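Local coordinates for FERM, RhoGEF and pleckstrin domain protein 2 (Danio rerio, PDB 6D21) that probably acts, as a whole protein, as a guanine nucleotide exchange factor for RAC1 in semaphorin and integrin signalling, its FERM domain being the part crystallised, at residues Leu76-Val81 with Ile104-Leu109; Leu99-Ile104 with Glu174-Val179; Cys115-Ala120 with Glu154-Lys159; Gln129-Asp134 with Arg141-Met146. All blocks are in the same frame, centred on the assembly; numbering follows the deposited sequence.

Contact 1 (Leu76-Val81 with Ile104-Leu109)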
loop_
_atom_site.group_PDB
_atom_site.type_symbol
_atom_site.label_atom_id
_atom_site.label_comp_id
_atom_site.label_asym_id
_atom_site.label_seq_id
_atom_site.Cartn_x
_atom_site.Cartn_y
_atom_site.Cartn_z
ATOM N N LEU A 76 7.808 -15.122 5.938
ATOM C CA LEU A 76 6.672 -14.826 5.092
ATOM C C LEU A 76 6.958 -13.587 4.254
ATOM O O LEU A 76 7.349 -12.540 4.792
ATOM C CB LEU A 76 5.403 -14.618 5.922
ATOM C CG LEU A 76 4.135 -14.372 5.093
ATOM C CD1 LEU A 76 3.893 -15.517 4.111
ATOM C CD2 LEU A 76 2.937 -14.168 6.005
ATOM N N PHE A 77 6.798 -13.738 2.941
ATOM C CA PHE A 77 6.808 -12.609 1.998
ATOM C C PHE A 77 5.406 -12.397 1.503
ATOM O O PHE A 77 4.607 -13.342 1.473
ATOM C CB PHE A 77 7.715 -12.863 0.787
ATOM C CG PHE A 77 9.162 -13.036 1.128
ATOM C CD1 PHE A 77 9.610 -14.187 1.767
ATOM C CD2 PHE A 77 10.083 -12.065 0.781
ATOM C CE1 PHE A 77 10.946 -14.358 2.080
ATOM C CE2 PHE A 77 11.418 -12.234 1.080
ATOM C CZ PHE A 77 11.852 -13.381 1.732
ATOM N N ARG A 78 5.097 -11.172 1.084
ATOM C CA ARG A 78 3.796 -10.927 0.499
ATOM C C ARG A 78 3.883 -9.889 -0.629
ATOM O O ARG A 78 4.711 -8.967 -0.603
ATOM C CB ARG A 78 2.785 -10.461 1.546
ATOM C CG ARG A 78 2.994 -9.038 2.014
ATOM C CD ARG A 78 1.964 -8.657 3.108
ATOM N NE ARG A 78 2.180 -7.277 3.530
ATOM C CZ ARG A 78 1.514 -6.679 4.505
ATOM N NH1 ARG A 78 1.786 -5.418 4.804
ATOM N NH2 ARG A 78 0.569 -7.334 5.159
ATOM N N LEU A 79 3.032 -10.079 -1.622
ATOM C CA LEU A 79 2.880 -9.103 -2.702
ATOM C C LEU A 79 2.168 -7.854 -2.167
ATOM O O LEU A 79 1.183 -7.977 -1.437
ATOM C CB LEU A 79 2.085 -9.722 -3.851
ATOM C CG LEU A 79 1.907 -8.844 -5.094
ATOM C CD1 LEU A 79 3.272 -8.580 -5.757
ATOM C CD2 LEU A 79 0.966 -9.559 -6.012
ATOM N N SER A 80 2.664 -6.662 -2.517
ATOM C CA SER A 80 2.052 -5.413 -2.075
ATOM C C SER A 80 2.177 -4.347 -3.164
ATOM O O SER A 80 3.161 -4.347 -3.920
ATOM C CB SER A 80 2.708 -4.892 -0.783
ATOM O OG SER A 80 2.500 -5.784 0.298
ATOM N N VAL A 81 1.217 -3.421 -3.217
ATOM C CA VAL A 81 1.384 -2.231 -4.064
ATOM C C VAL A 81 2.478 -1.350 -3.456
ATOM O O VAL A 81 2.440 -1.049 -2.268
ATOM C CB VAL A 81 0.092 -1.412 -4.195
ATOM C CG1 VAL A 81 0.367 -0.092 -4.937
ATOM C CG2 VAL A 81 -1.007 -2.244 -4.896
ATOM N N ILE A 104 -6.704 -2.552 -1.460
ATOM C CA ILE A 104 -7.657 -1.764 -0.668
ATOM C C ILE A 104 -8.329 -2.633 0.389
ATOM O O ILE A 104 -8.510 -2.227 1.536
ATOM C CB ILE A 104 -8.728 -1.122 -1.599
ATOM C CG1 ILE A 104 -8.056 -0.109 -2.527
ATOM C CG2 ILE A 104 -9.815 -0.452 -0.779
ATOM C CD1 ILE A 104 -8.877 0.189 -3.773
ATOM N N LYS A 105 -8.736 -3.831 -0.021
ATOM C CA LYS A 105 -9.362 -4.770 0.899
ATOM C C LYS A 105 -8.439 -4.994 2.100
ATOM O O LYS A 105 -8.874 -4.941 3.255
ATOM C CB LYS A 105 -9.668 -6.086 0.188
ATOM C CG LYS A 105 -10.334 -7.137 1.066
ATOM C CD LYS A 105 -10.862 -8.284 0.215
ATOM C CE LYS A 105 -11.410 -9.407 1.095
ATOM N NZ LYS A 105 -12.030 -10.427 0.213
ATOM N N ARG A 106 -7.154 -5.202 1.821
ATOM C CA ARG A 106 -6.155 -5.388 2.881
ATOM C C ARG A 106 -6.004 -4.172 3.803
ATOM O O ARG A 106 -5.937 -4.299 5.038
ATOM C CB ARG A 106 -4.786 -5.707 2.267
ATOM C CG ARG A 106 -3.713 -6.046 3.337
ATOM C CD ARG A 106 -2.319 -6.092 2.728
ATOM N NE ARG A 106 -2.090 -7.331 1.991
ATOM C CZ ARG A 106 -1.032 -7.539 1.209
ATOM N NH1 ARG A 106 -0.123 -6.581 1.053
ATOM N NH2 ARG A 106 -0.876 -8.701 0.593
ATOM N N ASP A 107 -5.882 -3.001 3.188
ATOM C CA ASP A 107 -5.687 -1.751 3.910
ATOM C C ASP A 107 -6.896 -1.431 4.780
ATOM O O ASP A 107 -6.763 -0.880 5.873
ATOM C CB ASP A 107 -5.438 -0.591 2.926
ATOM C CG ASP A 107 -4.057 -0.674 2.245
ATOM O OD1 ASP A 107 -3.261 -1.566 2.614
ATOM O OD2 ASP A 107 -3.772 0.155 1.343
ATOM N N LEU A 108 -8.077 -1.778 4.283
ATOM C CA LEU A 108 -9.328 -1.493 5.002
ATOM C C LEU A 108 -9.380 -2.325 6.268
ATOM O O LEU A 108 -9.703 -1.836 7.343
ATOM C CB LEU A 108 -10.531 -1.800 4.108
ATOM C CG LEU A 108 -11.930 -1.288 4.433
ATOM C CD1 LEU A 108 -11.967 0.242 4.604
ATOM C CD2 LEU A 108 -12.881 -1.757 3.331
ATOM N N LEU A 109 -9.037 -3.597 6.138
ATOM C CA LEU A 109 -9.069 -4.488 7.287
ATOM C C LEU A 109 -7.973 -4.183 8.310
ATOM O O LEU A 109 -8.211 -4.299 9.513
ATOM C CB LEU A 109 -8.953 -5.938 6.836
ATOM C CG LEU A 109 -8.877 -6.965 7.967
ATOM C CD1 LEU A 109 -10.109 -6.892 8.851
ATOM C CD2 LEU A 109 -8.707 -8.360 7.377
#
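The backbone oxygen Leu79 O is gripped by two nitrogens of Arg106: NH2 at 3.0 Å, nearly in line with the C=O bond, and NH1 at 3.1 Å, from a more oblique direction. The same NH1 also donates to Ser80 OG at 2.8 Å, close to the guanidinium plane, although the N-H...O angle of 132° is far from straight. Three bonds to two neighbouring residues thus fix the rotation of the Arg106 group. Its chain leaves the helix with CG anti to the backbone N (chi1 -175°) and bends at chi3, carrying the guanidinium across to the strand. Arg78 stacks on one of its faces, planes 12° apart and centres 4.2 Å: Arg78 CD and NE lie near the rim, NE 3.5 Å from Arg106 NH1, two donors without a bond. Glu48 OE2 accepts from Ser80 OG, makes a salt bridge to Arg78 NH1 and probably compensates part of the stacked pair's positive charge. Trp56 adds a cation-pi contact to Arg78. Strand 76-81, central in the sheet of the ubiquitin-like N-terminal FERM lobe between strands 3-9 and 45-50, runs almost perpendicular to the 104-109 part of helix 94-110 of the central lobe.

Contact 2 (Leu99-Ile104 with Glu174-Val179)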
loop_
_atom_site.group_PDB
_atom_site.type_symbol
_atom_site.label_atom_id
_atom_site.label_comp_id
_atom_site.label_asym_id
_atom_site.label_seq_id
_atom_site.Cartn_x
_atom_site.Cartn_y
_atom_site.Cartn_z
ATOM N N LEU A 99 -6.061 -6.719 -8.452
ATOM C CA LEU A 99 -5.023 -6.694 -7.425
ATOM C C LEU A 99 -5.093 -5.419 -6.628
ATOM O O LEU A 99 -4.939 -5.446 -5.396
ATOM C CB LEU A 99 -3.629 -6.862 -8.036
ATOM C CG LEU A 99 -3.266 -8.255 -8.579
ATOM C CD1 LEU A 99 -1.770 -8.352 -8.881
ATOM C CD2 LEU A 99 -3.654 -9.355 -7.597
ATOM N N PHE A 100 -5.335 -4.289 -7.294
ATOM C CA PHE A 100 -5.490 -3.047 -6.532
ATOM C C PHE A 100 -6.709 -3.081 -5.614
ATOM O O PHE A 100 -6.629 -2.615 -4.483
ATOM C CB PHE A 100 -5.562 -1.826 -7.460
ATOM C CG PHE A 100 -4.231 -1.191 -7.687
ATOM C CD1 PHE A 100 -3.378 -1.687 -8.649
ATOM C CD2 PHE A 100 -3.809 -0.129 -6.894
ATOM C CE1 PHE A 100 -2.105 -1.137 -8.845
ATOM C CE2 PHE A 100 -2.547 0.447 -7.102
ATOM C CZ PHE A 100 -1.696 -0.071 -8.077
ATOM N N SER A 101 -7.829 -3.641 -6.066
ATOM C CA SER A 101 -8.982 -3.756 -5.168
ATOM C C SER A 101 -8.665 -4.663 -3.944
ATOM O O SER A 101 -9.141 -4.415 -2.842
ATOM C CB SER A 101 -10.224 -4.268 -5.917
ATOM O OG SER A 101 -10.142 -5.634 -6.239
ATOM N N LEU A 102 -7.839 -5.683 -4.141
ATOM C CA LEU A 102 -7.391 -6.531 -3.027
ATOM C C LEU A 102 -6.439 -5.793 -2.107
ATOM O O LEU A 102 -6.382 -6.081 -0.920
ATOM C CB LEU A 102 -6.700 -7.797 -3.536
ATOM C CG LEU A 102 -7.578 -8.802 -4.281
ATOM C CD1 LEU A 102 -6.718 -9.933 -4.840
ATOM C CD2 LEU A 102 -8.666 -9.335 -3.359
ATOM N N GLN A 103 -5.671 -4.860 -2.647
ATOM C CA GLN A 103 -4.810 -4.039 -1.785
ATOM C C GLN A 103 -5.666 -3.142 -0.880
ATOM O O GLN A 103 -5.384 -2.948 0.307
ATOM C CB GLN A 103 -3.867 -3.184 -2.634
ATOM C CG GLN A 103 -2.955 -2.246 -1.814
ATOM C CD GLN A 103 -1.907 -3.025 -1.050
ATOM O OE1 GLN A 103 -1.109 -3.758 -1.638
ATOM N NE2 GLN A 103 -1.926 -2.901 0.260
ATOM N N ILE A 104 -6.704 -2.552 -1.460
ATOM C CA ILE A 104 -7.657 -1.764 -0.668
ATOM C C ILE A 104 -8.329 -2.633 0.389
ATOM O O ILE A 104 -8.510 -2.227 1.536
ATOM C CB ILE A 104 -8.728 -1.122 -1.599
ATOM C CG1 ILE A 104 -8.056 -0.109 -2.527
ATOM C CG2 ILE A 104 -9.815 -0.452 -0.779
ATOM C CD1 ILE A 104 -8.877 0.189 -3.773
ATOM N N GLU A 174 -16.700 -5.137 -12.564
ATOM C CA GLU A 174 -17.384 -3.868 -12.319
ATOM C C GLU A 174 -17.300 -3.485 -10.843
ATOM O O GLU A 174 -17.132 -2.310 -10.513
ATOM C CB GLU A 174 -18.839 -3.937 -12.778
ATOM C CG GLU A 174 -18.989 -3.492 -14.245
ATOM C CD GLU A 174 -20.268 -3.998 -14.912
ATOM O OE1 GLU A 174 -21.007 -4.799 -14.289
ATOM O OE2 GLU A 174 -20.521 -3.596 -16.071
ATOM N N SER A 175 -17.406 -4.483 -9.967
ATOM C CA SER A 175 -17.260 -4.263 -8.532
ATOM C C SER A 175 -15.881 -3.743 -8.192
ATOM O O SER A 175 -15.750 -2.778 -7.410
ATOM C CB SER A 175 -17.537 -5.552 -7.762
ATOM O OG SER A 175 -18.875 -5.977 -8.017
ATOM N N ASP A 176 -14.850 -4.371 -8.764
ATOM C CA ASP A 176 -13.475 -3.901 -8.552
ATOM C C ASP A 176 -13.339 -2.438 -8.962
ATOM O O ASP A 176 -12.669 -1.653 -8.296
ATOM C CB ASP A 176 -12.464 -4.744 -9.342
ATOM C CG ASP A 176 -12.379 -6.187 -8.849
ATOM O OD1 ASP A 176 -12.717 -6.440 -7.677
ATOM O OD2 ASP A 176 -11.956 -7.063 -9.643
ATOM N N PHE A 177 -13.966 -2.081 -10.079
ATOM C CA PHE A 177 -13.881 -0.715 -10.574
ATOM C C PHE A 177 -14.491 0.287 -9.579
ATOM O O PHE A 177 -13.905 1.343 -9.319
ATOM C CB PHE A 177 -14.562 -0.588 -11.948
ATOM C CG PHE A 177 -13.861 0.364 -12.863
ATOM C CD1 PHE A 177 -13.000 -0.104 -13.844
ATOM C CD2 PHE A 177 -14.016 1.738 -12.702
ATOM C CE1 PHE A 177 -12.331 0.774 -14.677
ATOM C CE2 PHE A 177 -13.352 2.631 -13.530
ATOM C CZ PHE A 177 -12.507 2.148 -14.521
ATOM N N GLN A 178 -15.655 -0.054 -9.024
ATOM C CA GLN A 178 -16.325 0.792 -8.029
ATOM C C GLN A 178 -15.468 0.953 -6.784
ATOM O O GLN A 178 -15.381 2.039 -6.208
ATOM C CB GLN A 178 -17.666 0.194 -7.630
ATOM C CG GLN A 178 -18.615 -0.018 -8.789
ATOM C CD GLN A 178 -19.449 1.196 -9.068
ATOM O OE1 GLN A 178 -18.935 2.312 -9.142
ATOM N NE2 GLN A 178 -20.756 0.993 -9.203
ATOM N N VAL A 179 -14.844 -0.141 -6.358
ATOM C CA VAL A 179 -13.973 -0.068 -5.175
ATOM C C VAL A 179 -12.851 0.935 -5.444
ATOM O O VAL A 179 -12.579 1.797 -4.623
ATOM C CB VAL A 179 -13.375 -1.434 -4.817
ATOM C CG1 VAL A 179 -12.218 -1.270 -3.820
ATOM C CG2 VAL A 179 -14.452 -2.342 -4.289
#
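Ser101 OG and Asp176 OD1 approach to 3.1 Å where the two helices come closest, the CA atoms of these residues being 5.6 Å apart. The hydroxyl is hydrogen-bonded to Tyr98 O, one turn back; with OG set between the backbone N and the carbonyl carbon (chi1 73°) it also lies close to Asp176 OD1. Asp176 lays its OD1 branch alongside the serine, OD1 also lying 3.7 Å from Ser101 CB. An alanine at Asp176 would remove the carboxylate, and the serine hydroxyl would probably lose its close polar neighbour across the interface, with a gap opening beside Ser101 CB. One turn further along both helices the contact becomes apolar. Val179 CG1 meets Ile104 CD1 at 3.6 Å and also approaches CG2 of the same isoleucine, so that it touches both branches; the two side chains lie alongside one another, pointing opposite ways. Val179 CG1 also reaches Ser101 CB at 4.2 Å, linking the polar and apolar halves. Behind this first shell, Leu180 and Ala183 of helix 172-183 pack on Ile104, and His126 of helix 117-132 touches Val179. Segments 99-104 and 174-179 cross at 53°, their axes 9.1 Å apart, within helices 94-110 and 172-183 of the helical central FERM lobe; helix 117-132 packs on 172-183, while strand 76-81 of the N-terminal lobe packs on 94-110.

Contact 3 (Cys115-Ala120 with Glu154-Lys159)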
loop_
_atom_site.group_PDB
_atom_site.type_symbol
_atom_site.label_atom_id
_atom_site.label_comp_id
_atom_site.label_asym_id
_atom_site.label_seq_id
_atom_site.Cartn_x
_atom_site.Cartn_y
_atom_site.Cartn_z
ATOM N N CYS A 115 -11.254 5.722 7.212
ATOM C CA CYS A 115 -12.272 6.535 6.555
ATOM C C CYS A 115 -13.516 6.538 7.433
ATOM O O CYS A 115 -13.530 5.911 8.500
ATOM C CB CYS A 115 -12.586 5.989 5.161
ATOM S SG CYS A 115 -13.004 4.208 5.123
ATOM N N THR A 116 -14.566 7.224 7.003
ATOM C CA THR A 116 -15.800 7.232 7.795
ATOM C C THR A 116 -16.422 5.836 7.774
ATOM O O THR A 116 -16.104 5.017 6.920
ATOM C CB THR A 116 -16.831 8.269 7.273
ATOM O OG1 THR A 116 -17.151 7.986 5.904
ATOM C CG2 THR A 116 -16.258 9.677 7.362
ATOM N N GLU A 117 -17.306 5.571 8.719
ATOM C CA GLU A 117 -17.988 4.289 8.787
ATOM C C GLU A 117 -18.845 4.028 7.538
ATOM O O GLU A 117 -18.857 2.922 7.011
ATOM C CB GLU A 117 -18.849 4.233 10.048
ATOM C CG GLU A 117 -19.701 2.992 10.178
ATOM C CD GLU A 117 -20.598 3.037 11.400
ATOM O OE1 GLU A 117 -21.795 2.706 11.264
ATOM O OE2 GLU A 117 -20.104 3.404 12.489
ATOM N N ASN A 118 -19.569 5.045 7.076
ATOM C CA ASN A 118 -20.408 4.894 5.881
ATOM C C ASN A 118 -19.607 4.575 4.613
ATOM O O ASN A 118 -20.030 3.777 3.770
ATOM C CB ASN A 118 -21.250 6.158 5.688
ATOM C CG ASN A 118 -22.441 6.196 6.623
ATOM O OD1 ASN A 118 -22.589 5.333 7.488
ATOM N ND2 ASN A 118 -23.300 7.188 6.454
ATOM N N THR A 119 -18.436 5.188 4.483
ATOM C CA THR A 119 -17.564 4.890 3.357
ATOM C C THR A 119 -16.983 3.482 3.459
ATOM O O THR A 119 -16.868 2.764 2.450
ATOM C CB THR A 119 -16.419 5.908 3.250
ATOM O OG1 THR A 119 -16.977 7.203 3.011
ATOM C CG2 THR A 119 -15.475 5.542 2.085
ATOM N N ALA A 120 -16.600 3.084 4.672
ATOM C CA ALA A 120 -16.128 1.721 4.898
ATOM C C ALA A 120 -17.191 0.721 4.487
ATOM O O ALA A 120 -16.905 -0.261 3.798
ATOM C CB ALA A 120 -15.751 1.502 6.366
ATOM N N GLU A 154 -18.914 -5.734 13.304
ATOM C CA GLU A 154 -20.203 -6.225 13.776
ATOM C C GLU A 154 -21.350 -5.217 13.652
ATOM O O GLU A 154 -22.404 -5.556 13.119
ATOM C CB GLU A 154 -20.104 -6.683 15.229
ATOM C CG GLU A 154 -21.298 -7.477 15.669
ATOM C CD GLU A 154 -21.283 -7.796 17.162
ATOM O OE1 GLU A 154 -20.257 -7.566 17.837
ATOM O OE2 GLU A 154 -22.317 -8.261 17.656
ATOM N N HIS A 155 -21.150 -3.988 14.123
ATOM C CA HIS A 155 -22.254 -3.024 14.161
ATOM C C HIS A 155 -22.479 -2.314 12.819
ATOM O O HIS A 155 -23.374 -1.476 12.689
ATOM C CB HIS A 155 -22.012 -1.979 15.250
ATOM C CG HIS A 155 -20.929 -1.007 14.907
ATOM N ND1 HIS A 155 -19.591 -1.318 15.018
ATOM C CD2 HIS A 155 -20.987 0.261 14.439
ATOM C CE1 HIS A 155 -18.869 -0.280 14.627
ATOM N NE2 HIS A 155 -19.694 0.695 14.281
ATOM N N VAL A 156 -21.663 -2.657 11.831
ATOM C CA VAL A 156 -21.727 -2.046 10.501
ATOM C C VAL A 156 -22.314 -3.045 9.499
ATOM O O VAL A 156 -22.566 -2.716 8.336
ATOM C CB VAL A 156 -20.316 -1.583 10.045
ATOM C CG1 VAL A 156 -20.375 -0.765 8.761
ATOM C CG2 VAL A 156 -19.652 -0.771 11.147
ATOM N N GLN A 157 -22.554 -4.269 9.958
ATOM C CA GLN A 157 -22.909 -5.338 9.036
ATOM C C GLN A 157 -24.258 -5.079 8.379
ATOM O O GLN A 157 -24.425 -5.349 7.193
ATOM C CB GLN A 157 -22.896 -6.697 9.751
ATOM C CG GLN A 157 -21.473 -7.145 10.085
ATOM C CD GLN A 157 -21.380 -8.524 10.724
ATOM O OE1 GLN A 157 -20.361 -9.217 10.588
ATOM N NE2 GLN A 157 -22.430 -8.923 11.429
ATOM N N GLU A 158 -25.209 -4.538 9.137
ATOM C CA GLU A 158 -26.525 -4.216 8.581
ATOM C C GLU A 158 -26.414 -3.177 7.464
ATOM O O GLU A 158 -27.052 -3.301 6.421
ATOM C CB GLU A 158 -27.465 -3.709 9.675
ATOM C CG GLU A 158 -27.833 -4.760 10.715
ATOM C CD GLU A 158 -28.346 -6.051 10.096
ATOM O OE1 GLU A 158 -29.312 -5.990 9.306
ATOM O OE2 GLU A 158 -27.782 -7.127 10.401
ATOM N N LYS A 159 -25.599 -2.153 7.681
ATOM C CA LYS A 159 -25.393 -1.140 6.657
ATOM C C LYS A 159 -24.704 -1.703 5.426
ATOM O O LYS A 159 -25.041 -1.342 4.295
ATOM C CB LYS A 159 -24.570 0.023 7.186
ATOM C CG LYS A 159 -24.678 1.216 6.273
ATOM C CD LYS A 159 -23.685 2.295 6.588
ATOM C CE LYS A 159 -23.729 3.327 5.478
ATOM N NZ LYS A 159 -25.088 3.942 5.377
#
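His155 reaches Glu117 with its ring edge: NE2 donates to Glu117 OE2 at 3.3 Å, a long bond with an N-H...O angle of 142°. The oxygen lies near the ring plane, but the histidine comes from above the carboxylate plane, the two flat groups being 83° apart. Val156, next along, sets CG2 over the centre of the His155 ring and against the aliphatic part of Glu117, 3.9 Å from its CG. The extended glutamate, its CG anti to the backbone N (chi1 175°), runs past the valine to put its carboxylate at the histidine. The contact joins the starts of two helices of the central FERM lobe, 117-132 and 157-164; the first is N-capped by Thr116, whose OG1 accepts a weak bond from Thr119 N. Val156 also packs on Leu150 and Ala121. Lys159, on the second helix, crosses Asn118 at about a right angle: its extended chain brings CD and CE alongside Asn118 OD1 (CE 3.1 Å), and the bend at chi4 turns only NZ, 3.6 Å from that oxygen. Were Lys159 cut back to an alanine, Asn118 OD1 would probably lose its aliphatic neighbour and a gap open beside Ala121.

Contact 4 (Gln129-Asp134 with Arg141-Met146)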
loop_
_atom_site.group_PDB
_atom_site.type_symbol
_atom_site.label_atom_id
_atom_site.label_comp_id
_atom_site.label_asym_id
_atom_site.label_seq_id
_atom_site.Cartn_x
_atom_site.Cartn_y
_atom_site.Cartn_z
ATOM N N GLN A 129 -20.079 -7.838 -3.197
ATOM C CA GLN A 129 -20.646 -8.070 -4.517
ATOM C C GLN A 129 -19.631 -8.804 -5.379
ATOM O O GLN A 129 -19.984 -9.733 -6.105
ATOM C CB GLN A 129 -21.060 -6.752 -5.182
ATOM C CG GLN A 129 -21.752 -6.907 -6.539
ATOM C CD GLN A 129 -23.115 -7.589 -6.431
ATOM O OE1 GLN A 129 -23.874 -7.346 -5.487
ATOM N NE2 GLN A 129 -23.428 -8.450 -7.398
ATOM N N SER A 130 -18.368 -8.403 -5.271
ATOM C CA SER A 130 -17.313 -8.988 -6.099
ATOM C C SER A 130 -17.033 -10.458 -5.783
ATOM O O SER A 130 -16.740 -11.235 -6.681
ATOM C CB SER A 130 -16.017 -8.193 -5.952
ATOM O OG SER A 130 -15.329 -8.565 -4.767
ATOM N N GLU A 131 -17.099 -10.840 -4.512
ATOM C CA GLU A 131 -16.775 -12.211 -4.137
ATOM C C GLU A 131 -17.942 -13.178 -4.336
ATOM O O GLU A 131 -17.761 -14.251 -4.914
ATOM C CB GLU A 131 -16.298 -12.278 -2.682
ATOM C CG GLU A 131 -14.783 -12.226 -2.515
ATOM C CD GLU A 131 -14.311 -12.845 -1.200
ATOM O OE1 GLU A 131 -14.747 -13.970 -0.877
ATOM O OE2 GLU A 131 -13.502 -12.213 -0.489
ATOM N N ILE A 132 -19.129 -12.799 -3.865
ATOM C CA ILE A 132 -20.255 -13.727 -3.805
ATOM C C ILE A 132 -21.507 -13.306 -4.591
ATOM O O ILE A 132 -22.534 -13.981 -4.520
ATOM C CB ILE A 132 -20.675 -13.978 -2.337
ATOM C CG1 ILE A 132 -21.028 -12.664 -1.641
ATOM C CG2 ILE A 132 -19.567 -14.674 -1.577
ATOM C CD1 ILE A 132 -22.502 -12.433 -1.468
ATOM N N GLY A 133 -21.439 -12.209 -5.336
ATOM C CA GLY A 133 -22.532 -11.855 -6.231
ATOM C C GLY A 133 -23.678 -11.062 -5.621
ATOM O O GLY A 133 -23.479 -10.305 -4.672
ATOM N N ASP A 134 -24.881 -11.245 -6.165
ATOM C CA ASP A 134 -26.052 -10.444 -5.786
ATOM C C ASP A 134 -26.472 -10.612 -4.314
ATOM O O ASP A 134 -26.104 -11.591 -3.650
ATOM C CB ASP A 134 -27.241 -10.781 -6.697
ATOM C CG ASP A 134 -27.072 -10.250 -8.125
ATOM O OD1 ASP A 134 -26.141 -9.448 -8.388
ATOM O OD2 ASP A 134 -27.901 -10.628 -8.988
ATOM N N ARG A 141 -25.294 -12.791 5.414
ATOM C CA ARG A 141 -25.022 -12.949 6.836
ATOM C C ARG A 141 -23.996 -14.060 7.083
ATOM O O ARG A 141 -23.122 -13.928 7.949
ATOM C CB ARG A 141 -26.320 -13.220 7.595
ATOM C CG ARG A 141 -27.288 -12.050 7.524
ATOM C CD ARG A 141 -28.652 -12.341 8.120
ATOM N NE ARG A 141 -29.519 -11.182 7.940
ATOM C CZ ARG A 141 -29.566 -10.147 8.774
ATOM N NH1 ARG A 141 -28.813 -10.135 9.866
ATOM N NH2 ARG A 141 -30.375 -9.126 8.520
ATOM N N GLU A 142 -24.089 -15.140 6.310
ATOM C CA GLU A 142 -23.130 -16.240 6.422
ATOM C C GLU A 142 -21.729 -15.780 6.019
ATOM O O GLU A 142 -20.741 -16.086 6.692
ATOM C CB GLU A 142 -23.569 -17.424 5.570
ATOM N N PHE A 143 -21.651 -15.037 4.922
ATOM C CA PHE A 143 -20.376 -14.509 4.460
ATOM C C PHE A 143 -19.723 -13.582 5.495
ATOM O O PHE A 143 -18.525 -13.688 5.766
ATOM C CB PHE A 143 -20.557 -13.770 3.132
ATOM C CG PHE A 143 -19.270 -13.219 2.560
ATOM C CD1 PHE A 143 -18.403 -14.041 1.861
ATOM C CD2 PHE A 143 -18.938 -11.880 2.714
ATOM C CE1 PHE A 143 -17.226 -13.548 1.330
ATOM C CE2 PHE A 143 -17.754 -11.369 2.186
ATOM C CZ PHE A 143 -16.898 -12.206 1.487
ATOM N N LEU A 144 -20.512 -12.680 6.076
ATOM C CA LEU A 144 -19.965 -11.675 6.980
ATOM C C LEU A 144 -19.603 -12.269 8.347
ATOM O O LEU A 144 -18.751 -11.725 9.064
ATOM C CB LEU A 144 -20.944 -10.505 7.134
ATOM C CG LEU A 144 -21.089 -9.576 5.915
ATOM C CD1 LEU A 144 -22.215 -8.557 6.138
ATOM C CD2 LEU A 144 -19.769 -8.863 5.583
ATOM N N LYS A 145 -20.243 -13.384 8.694
ATOM C CA LYS A 145 -19.866 -14.154 9.876
ATOM C C LYS A 145 -18.467 -14.766 9.724
ATOM O O LYS A 145 -17.692 -14.797 10.681
ATOM C CB LYS A 145 -20.904 -15.257 10.156
ATOM N N MET A 146 -18.146 -15.239 8.521
ATOM C CA MET A 146 -16.898 -15.969 8.286
ATOM C C MET A 146 -15.833 -15.182 7.526
ATOM O O MET A 146 -14.727 -15.678 7.331
ATOM C CB MET A 146 -17.191 -17.266 7.536
ATOM C CG MET A 146 -18.014 -18.254 8.347
ATOM S SD MET A 146 -17.242 -18.713 9.917
ATOM C CE MET A 146 -15.784 -19.582 9.345
#
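The ring of Phe143 meets Glu131 at its edge: the carboxylate oxygen OE1 lies in the ring plane, 3.3 Å from CE1 and 3.7 Å from CZ. The carboxylate plane stands almost upright to the ring, at 87°, and the two side chains cross at about a right angle. An oxygen so placed faces the weakly positive hydrogens of the ring rim, away from the pi faces, and the contact is probably mildly favourable electrostatically. Glu131 OE2 faces Lys105 NZ of helix 94-110, a salt bridge whose modelled distance is too short to be trusted in detail. Ile132 comes at the ring obliquely and well out of its plane, the CG2 branch 3.7 Å from Phe143 CD1 and also near CE1. CG of Phe143 is anti to the backbone N (chi1 -178°), which projects the ring from its helix toward the end of helix 117-132. There Gly133 leaves helical geometry with a positive phi (86°), a conformation in which a side chain would press on the preceding carbonyl oxygen. Gln129 NE2, one turn before the glycine, donates to Asp134 OD1 at 3.1 Å through that oxygen's anti lone pair and ties the last turn of the helix to the exit loop; NE2 also bonds to Gln170 O, and Asp134 OD1 also accepts from Gly169 N. The contact bridges the end of helix 117-132 to helix 137-146 across a short connection in the central FERM lobe, with helix 157-164 touching both through His164 on Ile132 and Met161 on Leu144.

Contact 2 is fully buried, contacts 1 and 4 are partly buried, and contact 3 lies at the surface. Contacts 1 and 2 share helix 94-110 and Ile104: one joins it to the N-terminal lobe through arginine bonds to a strand, the other to helix 172-183 through small polar and branched apolar side chains. Gln103 OE1 probably bonds to Val81 N between them. Contacts 3 and 4 use opposite ends of helix 117-132, with a histidine-carboxylate bond at its start and an aromatic edge at its finish. Contact 4 touches contact 2 through Ser130 and Ser175, and is nested within the chain loop that contact 3 closes.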